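Toll-like receptor 6, Variable lymphocyte receptor B (Mus musculus, PDB 3A79) probably joins TLR2 in recognising diacylated bacterial lipopeptides, its Toll-like receptor 6 ectodomain being fused by design to part of a hagfish variable lymphocyte receptor. Local coordinates at residues B[260-265]-B[287-292]; B[310-315]-B[339-344]; B[206-211]-B[227-232]. One frame throughout, in Å; residues are numbered along the deposited sequence.

Contact 1 of 3, residues B[260-265]-B[287-292]; sequences ETTWKC and TITERI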
loop_
_atom_site.group_PDB
_atom_site.type_symbol
_atom_site.label_atom_id
_atom_site.label_comp_id
_atom_site.label_asym_id
_atom_site.label_seq_id
_atom_site.Cartn_x
_atom_site.Cartn_y
_atom_site.Cartn_z
ATOM N N GLU B 260 8.606 23.567 -13.580
ATOM C CA GLU B 260 7.459 23.873 -12.749
ATOM C C GLU B 260 6.523 24.669 -13.609
ATOM O O GLU B 260 6.901 25.716 -14.125
ATOM C CB GLU B 260 7.855 24.728 -11.560
ATOM C CG GLU B 260 6.700 25.560 -11.050
ATOM C CD GLU B 260 7.151 26.729 -10.208
ATOM O OE1 GLU B 260 6.526 27.814 -10.319
ATOM O OE2 GLU B 260 8.132 26.557 -9.449
ATOM N N THR B 261 5.300 24.189 -13.771
ATOM C CA THR B 261 4.417 24.785 -14.762
ATOM C C THR B 261 2.956 24.647 -14.376
ATOM O O THR B 261 2.591 23.758 -13.624
ATOM C CB THR B 261 4.652 24.155 -16.165
ATOM O OG1 THR B 261 3.425 24.115 -16.884
ATOM C CG2 THR B 261 5.133 22.730 -16.043
ATOM N N THR B 262 2.126 25.548 -14.877
ATOM C CA THR B 262 0.681 25.374 -14.825
ATOM C C THR B 262 0.253 24.069 -15.490
ATOM O O THR B 262 1.000 23.489 -16.272
ATOM C CB THR B 262 -0.024 26.524 -15.563
ATOM O OG1 THR B 262 0.063 27.702 -14.766
ATOM C CG2 THR B 262 -1.485 26.212 -15.786
ATOM N N TRP B 263 -0.950 23.602 -15.186
ATOM C CA TRP B 263 -1.508 22.507 -15.959
ATOM C C TRP B 263 -1.886 23.008 -17.356
ATOM O O TRP B 263 -1.540 22.369 -18.353
ATOM C CB TRP B 263 -2.695 21.825 -15.257
ATOM C CG TRP B 263 -3.185 20.631 -16.034
ATOM C CD1 TRP B 263 -4.441 20.433 -16.548
ATOM C CD2 TRP B 263 -2.404 19.498 -16.436
ATOM N NE1 TRP B 263 -4.489 19.243 -17.231
ATOM C CE2 TRP B 263 -3.254 18.644 -17.170
ATOM C CE3 TRP B 263 -1.065 19.121 -16.246
ATOM C CZ2 TRP B 263 -2.815 17.431 -17.705
ATOM C CZ3 TRP B 263 -0.629 17.915 -16.782
ATOM C CH2 TRP B 263 -1.504 17.083 -17.499
ATOM N N LYS B 264 -2.583 24.145 -17.424
ATOM C CA LYS B 264 -2.922 24.782 -18.708
ATOM C C LYS B 264 -1.708 24.808 -19.635
ATOM O O LYS B 264 -1.802 24.470 -20.822
ATOM C CB LYS B 264 -3.438 26.213 -18.483
ATOM C CG LYS B 264 -4.030 26.915 -19.702
ATOM C CD LYS B 264 -4.714 28.229 -19.294
ATOM C CE LYS B 264 -5.961 28.561 -20.146
ATOM N NZ LYS B 264 -5.735 29.562 -21.254
ATOM N N CYS B 265 -0.566 25.200 -19.075
ATOM C CA CYS B 265 0.651 25.352 -19.849
ATOM C C CYS B 265 1.256 24.004 -20.223
ATOM O O CYS B 265 1.965 23.888 -21.219
ATOM C CB CYS B 265 1.669 26.226 -19.099
ATOM S SG CYS B 265 3.140 26.667 -20.086
ATOM N N THR B 287 6.531 19.783 -11.899
ATOM C CA THR B 287 5.708 20.309 -10.798
ATOM C C THR B 287 4.443 21.022 -11.308
ATOM O O THR B 287 4.510 22.177 -11.716
ATOM C CB THR B 287 6.509 21.302 -9.911
ATOM O OG1 THR B 287 7.757 20.721 -9.523
ATOM C CG2 THR B 287 5.733 21.671 -8.676
ATOM N N ILE B 288 3.299 20.334 -11.284
ATOM C CA ILE B 288 2.005 20.915 -11.686
ATOM C C ILE B 288 1.580 22.037 -10.725
ATOM O O ILE B 288 1.647 21.870 -9.509
ATOM C CB ILE B 288 0.894 19.847 -11.697
ATOM C CG1 ILE B 288 1.378 18.535 -12.333
ATOM C CG2 ILE B 288 -0.335 20.375 -12.374
ATOM C CD1 ILE B 288 1.834 18.657 -13.761
ATOM N N THR B 289 1.109 23.168 -11.249
ATOM C CA THR B 289 1.218 24.385 -10.442
ATOM C C THR B 289 0.039 25.121 -9.814
ATOM O O THR B 289 -0.028 25.176 -8.587
ATOM C CB THR B 289 2.263 25.356 -10.995
ATOM O OG1 THR B 289 3.474 25.145 -10.265
ATOM C CG2 THR B 289 1.832 26.800 -10.826
ATOM N N GLU B 290 -0.863 25.726 -10.566
ATOM C CA GLU B 290 -1.793 26.628 -9.857
ATOM C C GLU B 290 -3.190 26.057 -9.760
ATOM O O GLU B 290 -3.907 26.303 -8.792
ATOM C CB GLU B 290 -1.881 28.018 -10.501
ATOM C CG GLU B 290 -0.625 28.885 -10.454
ATOM C CD GLU B 290 -0.681 30.038 -11.463
ATOM O OE1 GLU B 290 -1.722 30.196 -12.144
ATOM O OE2 GLU B 290 0.310 30.792 -11.582
ATOM N N ARG B 291 -3.578 25.319 -10.791
ATOM C CA ARG B 291 -4.914 24.766 -10.895
ATOM C C ARG B 291 -4.872 23.695 -11.962
ATOM O O ARG B 291 -3.975 23.677 -12.797
ATOM C CB ARG B 291 -5.934 25.856 -11.246
ATOM C CG ARG B 291 -5.395 26.954 -12.164
ATOM C CD ARG B 291 -6.232 28.226 -12.156
ATOM N NE ARG B 291 -7.615 27.935 -12.521
ATOM C CZ ARG B 291 -8.597 27.719 -11.647
ATOM N NH1 ARG B 291 -8.356 27.761 -10.341
ATOM N NH2 ARG B 291 -9.827 27.462 -12.077
ATOM N N ILE B 292 -5.834 22.785 -11.914
ATOM C CA ILE B 292 -5.990 21.788 -12.954
ATOM C C ILE B 292 -7.433 21.813 -13.462
ATOM O O ILE B 292 -8.351 21.351 -12.785
ATOM C CB ILE B 292 -5.629 20.388 -12.447
ATOM C CG1 ILE B 292 -4.199 20.367 -11.898
ATOM C CG2 ILE B 292 -5.787 19.369 -13.547
ATOM C CD1 ILE B 292 -3.749 18.991 -11.362
#

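Contact 2 of 3, residues B[310-315]-B[339-344]; sequences EHVKNQ and SDTPFI. With NAG (2-acetamido-2-deoxy-beta-D-glucopyranose), chain G; NAG (2-acetamido-2-deoxy-beta-D-glucopyranose), chain C.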
loop_
_atom_site.group_PDB
_atom_site.type_symbol
_atom_site.label_atom_id
_atom_site.label_comp_id
_atom_site.label_asym_id
_atom_site.label_seq_id
_atom_site.Cartn_x
_atom_site.Cartn_y
_atom_site.Cartn_z
ATOM N N GLU B 310 8.879 11.322 -15.253
ATOM C CA GLU B 310 9.424 10.728 -14.036
ATOM C C GLU B 310 9.633 11.751 -12.944
ATOM O O GLU B 310 10.308 12.754 -13.142
ATOM C CB GLU B 310 10.746 9.997 -14.302
ATOM C CG GLU B 310 11.100 8.986 -13.209
ATOM C CD GLU B 310 12.473 8.339 -13.380
ATOM O OE1 GLU B 310 12.864 8.009 -14.528
ATOM O OE2 GLU B 310 13.155 8.148 -12.346
ATOM N N HIS B 311 9.070 11.466 -11.778
ATOM C CA HIS B 311 9.183 12.344 -10.618
ATOM C C HIS B 311 8.282 13.546 -10.767
ATOM O O HIS B 311 8.682 14.564 -11.319
ATOM C CB HIS B 311 10.622 12.806 -10.389
ATOM C CG HIS B 311 10.826 13.466 -9.063
ATOM N ND1 HIS B 311 10.379 12.912 -7.884
ATOM C CD2 HIS B 311 11.414 14.637 -8.728
ATOM C CE1 HIS B 311 10.683 13.712 -6.881
ATOM N NE2 HIS B 311 11.316 14.765 -7.365
ATOM N N VAL B 312 7.062 13.430 -10.268
ATOM C CA VAL B 312 6.087 14.483 -10.448
ATOM C C VAL B 312 5.593 14.947 -9.102
ATOM O O VAL B 312 4.987 14.175 -8.363
ATOM C CB VAL B 312 4.897 13.997 -11.273
ATOM C CG1 VAL B 312 3.881 15.113 -11.424
ATOM C CG2 VAL B 312 5.370 13.502 -12.629
ATOM N N LYS B 313 5.877 16.204 -8.774
ATOM C CA LYS B 313 5.353 16.814 -7.559
ATOM C C LYS B 313 4.052 17.550 -8.020
ATOM O O LYS B 313 4.035 18.164 -9.085
ATOM C CB LYS B 313 6.440 17.708 -6.837
ATOM C CG LYS B 313 8.016 17.263 -6.970
ATOM C CD LYS B 313 9.082 17.898 -5.920
ATOM C CE LYS B 313 10.613 17.412 -6.100
ATOM N NZ LYS B 313 11.785 17.677 -5.061
ATOM N N ASN B 314 2.943 17.422 -7.289
ATOM C CA ASN B 314 1.709 18.160 -7.646
ATOM C C ASN B 314 1.135 19.027 -6.509
ATOM O O ASN B 314 0.827 18.532 -5.432
ATOM C CB ASN B 314 0.632 17.218 -8.199
ATOM C CG ASN B 314 -0.702 17.928 -8.477
ATOM O OD1 ASN B 314 -0.818 19.145 -8.350
ATOM N ND2 ASN B 314 -1.715 17.154 -8.853
ATOM N N GLN B 315 0.988 20.321 -6.766
ATOM C CA GLN B 315 0.595 21.281 -5.737
ATOM C C GLN B 315 -0.896 21.614 -5.709
ATOM O O GLN B 315 -1.353 22.329 -4.821
ATOM C CB GLN B 315 1.386 22.577 -5.892
ATOM C CG GLN B 315 2.873 22.376 -5.915
ATOM C CD GLN B 315 3.617 23.681 -6.009
ATOM O OE1 GLN B 315 3.016 24.742 -6.247
ATOM N NE2 GLN B 315 4.938 23.619 -5.824
ATOM N N SER B 339 6.036 7.803 -14.075
ATOM C CA SER B 339 6.584 7.168 -12.865
ATOM C C SER B 339 6.944 8.127 -11.721
ATOM O O SER B 339 7.276 9.288 -11.941
ATOM C CB SER B 339 7.824 6.344 -13.231
ATOM O OG SER B 339 7.519 5.370 -14.213
ATOM N N ASP B 340 6.894 7.622 -10.494
ATOM C CA ASP B 340 7.265 8.418 -9.323
ATOM C C ASP B 340 6.429 9.704 -9.188
ATOM O O ASP B 340 6.961 10.812 -9.148
ATOM C CB ASP B 340 8.756 8.741 -9.370
ATOM C CG ASP B 340 9.269 9.369 -8.089
ATOM O OD1 ASP B 340 8.528 9.420 -7.076
ATOM O OD2 ASP B 340 10.437 9.814 -8.111
ATOM N N THR B 341 5.115 9.536 -9.101
ATOM C CA THR B 341 4.191 10.649 -9.015
ATOM C C THR B 341 3.179 10.329 -7.933
ATOM O O THR B 341 3.113 9.198 -7.471
ATOM C CB THR B 341 3.406 10.757 -10.305
ATOM O OG1 THR B 341 2.289 9.865 -10.233
ATOM C CG2 THR B 341 4.280 10.373 -11.490
ATOM N N PRO B 342 2.362 11.318 -7.543
ATOM C CA PRO B 342 1.280 11.081 -6.580
ATOM C C PRO B 342 0.025 10.492 -7.223
ATOM O O PRO B 342 -0.995 10.403 -6.542
ATOM C CB PRO B 342 0.935 12.484 -6.076
ATOM C CG PRO B 342 1.851 13.434 -6.804
ATOM C CD PRO B 342 2.409 12.721 -7.973
ATOM N N PHE B 343 0.080 10.112 -8.499
ATOM C CA PHE B 343 -1.132 9.686 -9.200
ATOM C C PHE B 343 -1.747 8.428 -8.580
ATOM O O PHE B 343 -1.031 7.529 -8.148
ATOM C CB PHE B 343 -0.881 9.495 -10.703
ATOM C CG PHE B 343 -0.369 10.728 -11.396
ATOM C CD1 PHE B 343 -0.537 11.982 -10.829
ATOM C CD2 PHE B 343 0.265 10.635 -12.624
ATOM C CE1 PHE B 343 -0.060 13.120 -11.466
ATOM C CE2 PHE B 343 0.737 11.775 -13.265
ATOM C CZ PHE B 343 0.577 13.016 -12.681
ATOM N N ILE B 344 -3.077 8.378 -8.542
ATOM C CA ILE B 344 -3.804 7.289 -7.895
ATOM C C ILE B 344 -4.467 6.346 -8.898
ATOM O O ILE B 344 -5.087 5.346 -8.513
ATOM C CB ILE B 344 -4.899 7.838 -6.979
ATOM C CG1 ILE B 344 -5.852 8.715 -7.780
ATOM C CG2 ILE B 344 -4.306 8.644 -5.852
ATOM C CD1 ILE B 344 -6.995 9.272 -6.955
HETATM C C1 NAG G . 9.799 1.984 -16.037
HETATM C C2 NAG G . 11.140 1.482 -16.579
HETATM C C3 NAG G . 12.327 1.728 -15.643
HETATM C C4 NAG G . 12.299 3.095 -14.956
HETATM C C5 NAG G . 10.886 3.444 -14.489
HETATM C C6 NAG G . 10.825 4.887 -14.023
HETATM C C7 NAG G . 11.147 -0.447 -18.082
HETATM C C8 NAG G . 11.171 -1.948 -18.180
HETATM N N2 NAG G . 11.060 0.058 -16.846
HETATM O O3 NAG G . 13.543 1.558 -16.349
HETATM O O4 NAG G . 13.231 3.067 -13.876
HETATM O O5 NAG G . 9.946 3.291 -15.531
HETATM O O6 NAG G . 11.439 5.695 -15.002
HETATM O O7 NAG G . 11.202 0.250 -19.101
HETATM C C1 NAG C . 14.114 4.212 -13.863
HETATM C C2 NAG C . 14.409 4.631 -12.413
HETATM C C3 NAG C . 15.576 5.601 -12.323
HETATM C C4 NAG C . 16.787 5.002 -13.028
HETATM C C5 NAG C . 16.411 4.749 -14.486
HETATM C C6 NAG C . 17.537 4.070 -15.253
HETATM C C7 NAG C . 12.634 4.527 -10.765
HETATM C C8 NAG C . 11.577 5.291 -10.003
HETATM N N2 NAG C . 13.265 5.199 -11.727
HETATM O O3 NAG C . 15.823 5.959 -10.976
HETATM O O4 NAG C . 17.892 5.880 -12.917
HETATM O O5 NAG C . 15.282 3.907 -14.598
HETATM O O6 NAG C . 17.680 2.742 -14.792
HETATM O O7 NAG C . 12.882 3.337 -10.512
#

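Contact 3 of 3, residues B[206-211]-B[227-232]; sequences NSLFSV and NIKLND. With BMA (beta-D-mannopyranose), chain F; NAG (2-acetamido-2-deoxy-beta-D-glucopyranose), chain D.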
loop_
_atom_site.group_PDB
_atom_site.type_symbol
_atom_site.label_atom_id
_atom_site.label_comp_id
_atom_site.label_asym_id
_atom_site.label_seq_id
_atom_site.Cartn_x
_atom_site.Cartn_y
_atom_site.Cartn_z
ATOM N N ASN B 206 16.007 30.349 -10.611
ATOM C CA ASN B 206 15.210 31.031 -9.607
ATOM C C ASN B 206 14.372 32.152 -10.163
ATOM O O ASN B 206 14.338 33.249 -9.603
ATOM C CB ASN B 206 16.111 31.593 -8.517
ATOM C CG ASN B 206 16.341 30.618 -7.414
ATOM O OD1 ASN B 206 15.401 29.979 -6.939
ATOM N ND2 ASN B 206 17.597 30.482 -6.990
ATOM N N SER B 207 13.695 31.884 -11.265
ATOM C CA SER B 207 12.869 32.907 -11.876
ATOM C C SER B 207 12.056 32.346 -13.014
ATOM O O SER B 207 12.263 31.214 -13.463
ATOM C CB SER B 207 13.719 34.074 -12.385
ATOM O OG SER B 207 14.841 33.595 -13.100
ATOM N N LEU B 208 11.115 33.161 -13.466
ATOM C CA LEU B 208 10.317 32.812 -14.606
ATOM C C LEU B 208 11.263 32.725 -15.789
ATOM O O LEU B 208 12.211 33.498 -15.882
ATOM C CB LEU B 208 9.232 33.863 -14.798
ATOM C CG LEU B 208 8.204 33.784 -13.665
ATOM C CD1 LEU B 208 7.134 34.858 -13.757
ATOM C CD2 LEU B 208 7.571 32.388 -13.678
ATOM N N PHE B 209 11.037 31.743 -16.655
ATOM C CA PHE B 209 11.850 31.562 -17.846
ATOM C C PHE B 209 11.647 32.761 -18.744
ATOM O O PHE B 209 10.515 33.072 -19.118
ATOM C CB PHE B 209 11.420 30.293 -18.579
ATOM C CG PHE B 209 11.946 30.192 -19.985
ATOM C CD1 PHE B 209 13.145 29.538 -20.246
ATOM C CD2 PHE B 209 11.240 30.742 -21.046
ATOM C CE1 PHE B 209 13.629 29.442 -21.540
ATOM C CE2 PHE B 209 11.722 30.649 -22.335
ATOM C CZ PHE B 209 12.919 29.999 -22.584
ATOM N N SER B 210 12.729 33.448 -19.093
ATOM C CA SER B 210 12.570 34.674 -19.868
ATOM C C SER B 210 13.611 34.832 -20.959
ATOM O O SER B 210 14.238 35.872 -21.072
ATOM C CB SER B 210 12.571 35.901 -18.950
ATOM O OG SER B 210 13.884 36.225 -18.525
ATOM N N VAL B 211 13.796 33.807 -21.774
ATOM C CA VAL B 211 14.758 33.928 -22.853
ATOM C C VAL B 211 14.107 34.304 -24.190
ATOM O O VAL B 211 13.144 33.670 -24.639
ATOM C CB VAL B 211 15.615 32.675 -22.994
ATOM C CG1 VAL B 211 16.630 32.862 -24.098
ATOM C CG2 VAL B 211 16.317 32.415 -21.712
ATOM N N ASN B 227 15.749 23.779 -15.803
ATOM C CA ASN B 227 15.287 24.930 -15.026
ATOM C C ASN B 227 14.253 25.760 -15.790
ATOM O O ASN B 227 14.523 26.881 -16.226
ATOM C CB ASN B 227 16.455 25.816 -14.577
ATOM C CG ASN B 227 17.495 25.066 -13.734
ATOM O OD1 ASN B 227 17.283 23.929 -13.300
ATOM N ND2 ASN B 227 18.630 25.718 -13.502
ATOM N N ILE B 228 13.060 25.201 -15.941
ATOM C CA ILE B 228 11.989 25.864 -16.664
ATOM C C ILE B 228 10.829 26.160 -15.728
ATOM O O ILE B 228 10.125 25.246 -15.300
ATOM C CB ILE B 228 11.475 24.967 -17.789
ATOM C CG1 ILE B 228 12.652 24.409 -18.582
ATOM C CG2 ILE B 228 10.494 25.735 -18.691
ATOM C CD1 ILE B 228 12.267 23.289 -19.502
ATOM N N LYS B 229 10.628 27.436 -15.416
ATOM C CA LYS B 229 9.535 27.850 -14.539
ATOM C C LYS B 229 8.520 28.678 -15.312
ATOM O O LYS B 229 8.835 29.772 -15.777
ATOM C CB LYS B 229 10.081 28.669 -13.375
ATOM C CG LYS B 229 9.037 29.186 -12.399
ATOM C CD LYS B 229 9.719 30.037 -11.332
ATOM C CE LYS B 229 8.827 30.338 -10.137
ATOM N NZ LYS B 229 9.660 30.644 -8.932
ATOM N N LEU B 230 7.300 28.164 -15.442
ATOM C CA LEU B 230 6.280 28.821 -16.251
ATOM C C LEU B 230 4.972 29.018 -15.513
ATOM O O LEU B 230 4.522 28.138 -14.787
ATOM C CB LEU B 230 5.993 27.999 -17.505
ATOM C CG LEU B 230 7.210 27.451 -18.232
ATOM C CD1 LEU B 230 6.827 26.258 -19.087
ATOM C CD2 LEU B 230 7.836 28.555 -19.064
ATOM N N ASN B 231 4.370 30.183 -15.697
ATOM C CA ASN B 231 2.941 30.325 -15.470
ATOM C C ASN B 231 2.249 30.482 -16.821
ATOM O O ASN B 231 2.790 30.065 -17.844
ATOM C CB ASN B 231 2.617 31.479 -14.516
ATOM C CG ASN B 231 3.556 32.647 -14.671
ATOM O OD1 ASN B 231 3.670 33.215 -15.751
ATOM N ND2 ASN B 231 4.221 33.025 -13.587
ATOM N N ASP B 232 1.058 31.061 -16.841
ATOM C CA ASP B 232 0.366 31.222 -18.117
ATOM C C ASP B 232 0.895 32.441 -18.872
ATOM O O ASP B 232 0.870 32.475 -20.106
ATOM C CB ASP B 232 -1.138 31.329 -17.902
ATOM C CG ASP B 232 -1.665 30.250 -16.977
ATOM O OD1 ASP B 232 -1.307 29.071 -17.183
ATOM O OD2 ASP B 232 -2.432 30.581 -16.048
HETATM C C1 BMA F . 18.312 27.675 -4.882
HETATM C C2 BMA F . 19.838 27.661 -5.020
HETATM C C3 BMA F . 20.523 28.373 -3.845
HETATM C C4 BMA F . 19.836 29.701 -3.501
HETATM C C5 BMA F . 18.329 29.488 -3.359
HETATM C C6 BMA F . 17.590 30.779 -3.008
HETATM O O2 BMA F . 20.208 28.249 -6.263
HETATM O O3 BMA F . 21.910 28.534 -4.101
HETATM O O4 BMA F . 20.347 30.241 -2.300
HETATM O O5 BMA F . 17.830 28.969 -4.573
HETATM O O6 BMA F . 16.192 30.582 -3.098
HETATM C C1 NAG D . 14.983 24.295 -7.106
HETATM C C2 NAG D . 14.465 25.445 -6.241
HETATM C C3 NAG D . 15.464 26.609 -6.143
HETATM C C4 NAG D . 16.894 26.127 -5.946
HETATM C C5 NAG D . 17.209 25.097 -7.010
HETATM C C6 NAG D . 18.633 24.609 -6.853
HETATM C C7 NAG D . 12.088 25.791 -5.928
HETATM C C8 NAG D . 10.766 26.241 -6.485
HETATM N N2 NAG D . 13.163 25.883 -6.720
HETATM O O3 NAG D . 15.113 27.564 -5.154
HETATM O O4 NAG D . 17.762 27.220 -6.128
HETATM O O5 NAG D . 16.342 23.997 -6.876
HETATM O O6 NAG D . 18.640 23.767 -5.727
HETATM O O7 NAG D . 12.145 25.351 -4.779
#

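Contact 1 of 3, residues B[260-265]-B[287-292]
Ile292 CG2 lies over one face of the Trp263 indole, 3.9 Å from the centroid of the five-membered ring of Trp263 and 29° off its normal, a CH-pi contact. Trp263 CG is anti to its backbone N (chi1 -176°), which brings that root atom of the ring to 3.8 Å from Ile292 CG2. Ile288 lies beside the tryptophan and points the same way, its CD1 3.8 Å from Trp263 CE3. Leu324 and Val327 of helix 321-329 also pack on the indole, and NE1 makes a weak hydrogen bond to Ala323 O. An alanine in place of Trp263 would probably open a gap between Ile288, Ile292 and helix 321-329 and leave the CG2 methyl of Ile292 without its aromatic face.

Just past the last paired residues, Thr289 crosses the Glu260 side chain obliquely: Glu260 CG comes to 3.3 Å from Thr289 OG1, and the chain runs on extended from there. That hydroxyl gives a weak hydrogen bond to Thr287 O, which also accepts a nearly straight bond from Thr261 N (3.0 Å, 165°). Thr262 OG1 is held by Asp232, while Glu290 OE1 stays 4.0 Å from Thr262 OG1. Parallel strands 252-261 and 278-288 thus run on into helix 263-273 and a loop whose Ile292 packs on Trp263, an arrangement typical of the leucine-rich repeat solenoid, here in the Toll-like receptor 6 part.

Contact 2 of 3, residues B[310-315]-B[339-344]
His311 and Asp340 lie next to each other at the end of a parallel strand pairing in the leucine-rich repeat solenoid, within the Toll-like receptor 6 part, where strand 306-314 continues beside the loop that follows strand 335-339. Backbone bonds set the register: His311 N gives to Ser339 O at 2.8 Å, and Val312 N gives to Asp340 O at 2.8 Å.

Among the side chains, His311 and Asp340 run side by side in the same direction. Both have CG anti to the backbone N (chi1 -168° and -171°), and His311 ND1 donates to Asp340 OD2 at 3.1 Å. The bond is bent, 136° at the hydrogen, and the nitrogen approaches from above the carboxylate plane. The Asp340 carboxylate might favour a charged imidazole.

Apolar contacts come next. Val312 CG2 meets Thr341 CG2 at 3.5 Å, its CG1 reaches the CZ tip of Phe343, and Pro342 packs its CG and CD against the backbone at Val312 and Asn314. Thr341 OG1 accepts from Phe343 N, an ST turn, and Thr341 CB lies over the centre of the Phe343 ring. Pro342 O is hydrogen-bonded to an aromatic side chain of the other protein chain.

The last group is sugar. Glu310 splits its carboxylate between two linked residues of a protein-attached glycan: the chain C N-acetylglucosamine N2 donates to Glu310 OE2 at 3.0 Å, and the chain G N-acetylglucosamine O6 donates to Glu310 OE1 at 2.8 Å.

Contact 3 of 3, residues B[206-211]-B[227-232]
Lys229, at the weakly bonded end of strand 222-229, meets Ser207, Leu208 and Phe209 in the loop after strand 198-203. The place is a turn of the leucine-rich repeat solenoid in the Toll-like receptor 6 part, where the chain leaves its parallel strands. The lysine is used here for its methylenes. Lys229 CB lies 3.4 Å from Ser207 O; with CG anti to the backbone N (chi1 179°) and the chain extended beyond it, CD comes to 3.5 Å from the same oxygen, while Lys229 CG touches Leu208 CD2 at 3.7 Å. On the backbone, Lys229 O accepts from Phe209 N at 3.1 Å in an almost straight bond. The same carbonyl takes a second bond from Asn234 ND2, which also donates to Phe209 O, so one asparagine amide joins the two segments.

Leu230 follows with an apolar contact, its CD2 4.0 Å from Phe209 CB. Both residues pack on Leu238 of helix 235-246. The Phe209 ring itself leads off from the contact: it stacks edge-to-face with Phe203, and one of its faces lies under Val211 N.

Asn231 crosses Leu208 at about a right angle. Its CG stands between the backbone N and the carbonyl carbon (chi1 35°), and its ND2 reaches both leucine methyls, 3.4 Å from Leu208 CD1 and the same from CD2.

At the other end of the loop, Asn206 turns to a glycan attached to the receptor: Asn206 ND2 donates to the mannose O5 at 2.9 Å (162°).

In the fold
All three contacts lie at the ends of neighbouring parallel strands in one stretch of the solenoid. Contact 1 is the middle one and touches both others: Glu260 bonds through its backbone to Ile228 and Leu230 of contact 3, and Ile288 probably to Lys313 and Gln315 of contact 2. Contacts 2 and 3 do not meet, their nearest atoms being about 9 Å apart. Contacts 1 and 2 are mostly buried, contact 3 only in part. Aromatic and aliphatic packing against helix 321-329 dominates contact 1; contact 2 adds a histidine-carboxylate bond; contact 3 relies on lysine methylenes and asparagine amides. Glycan borders each, at Glu260, Glu310 and Asn206.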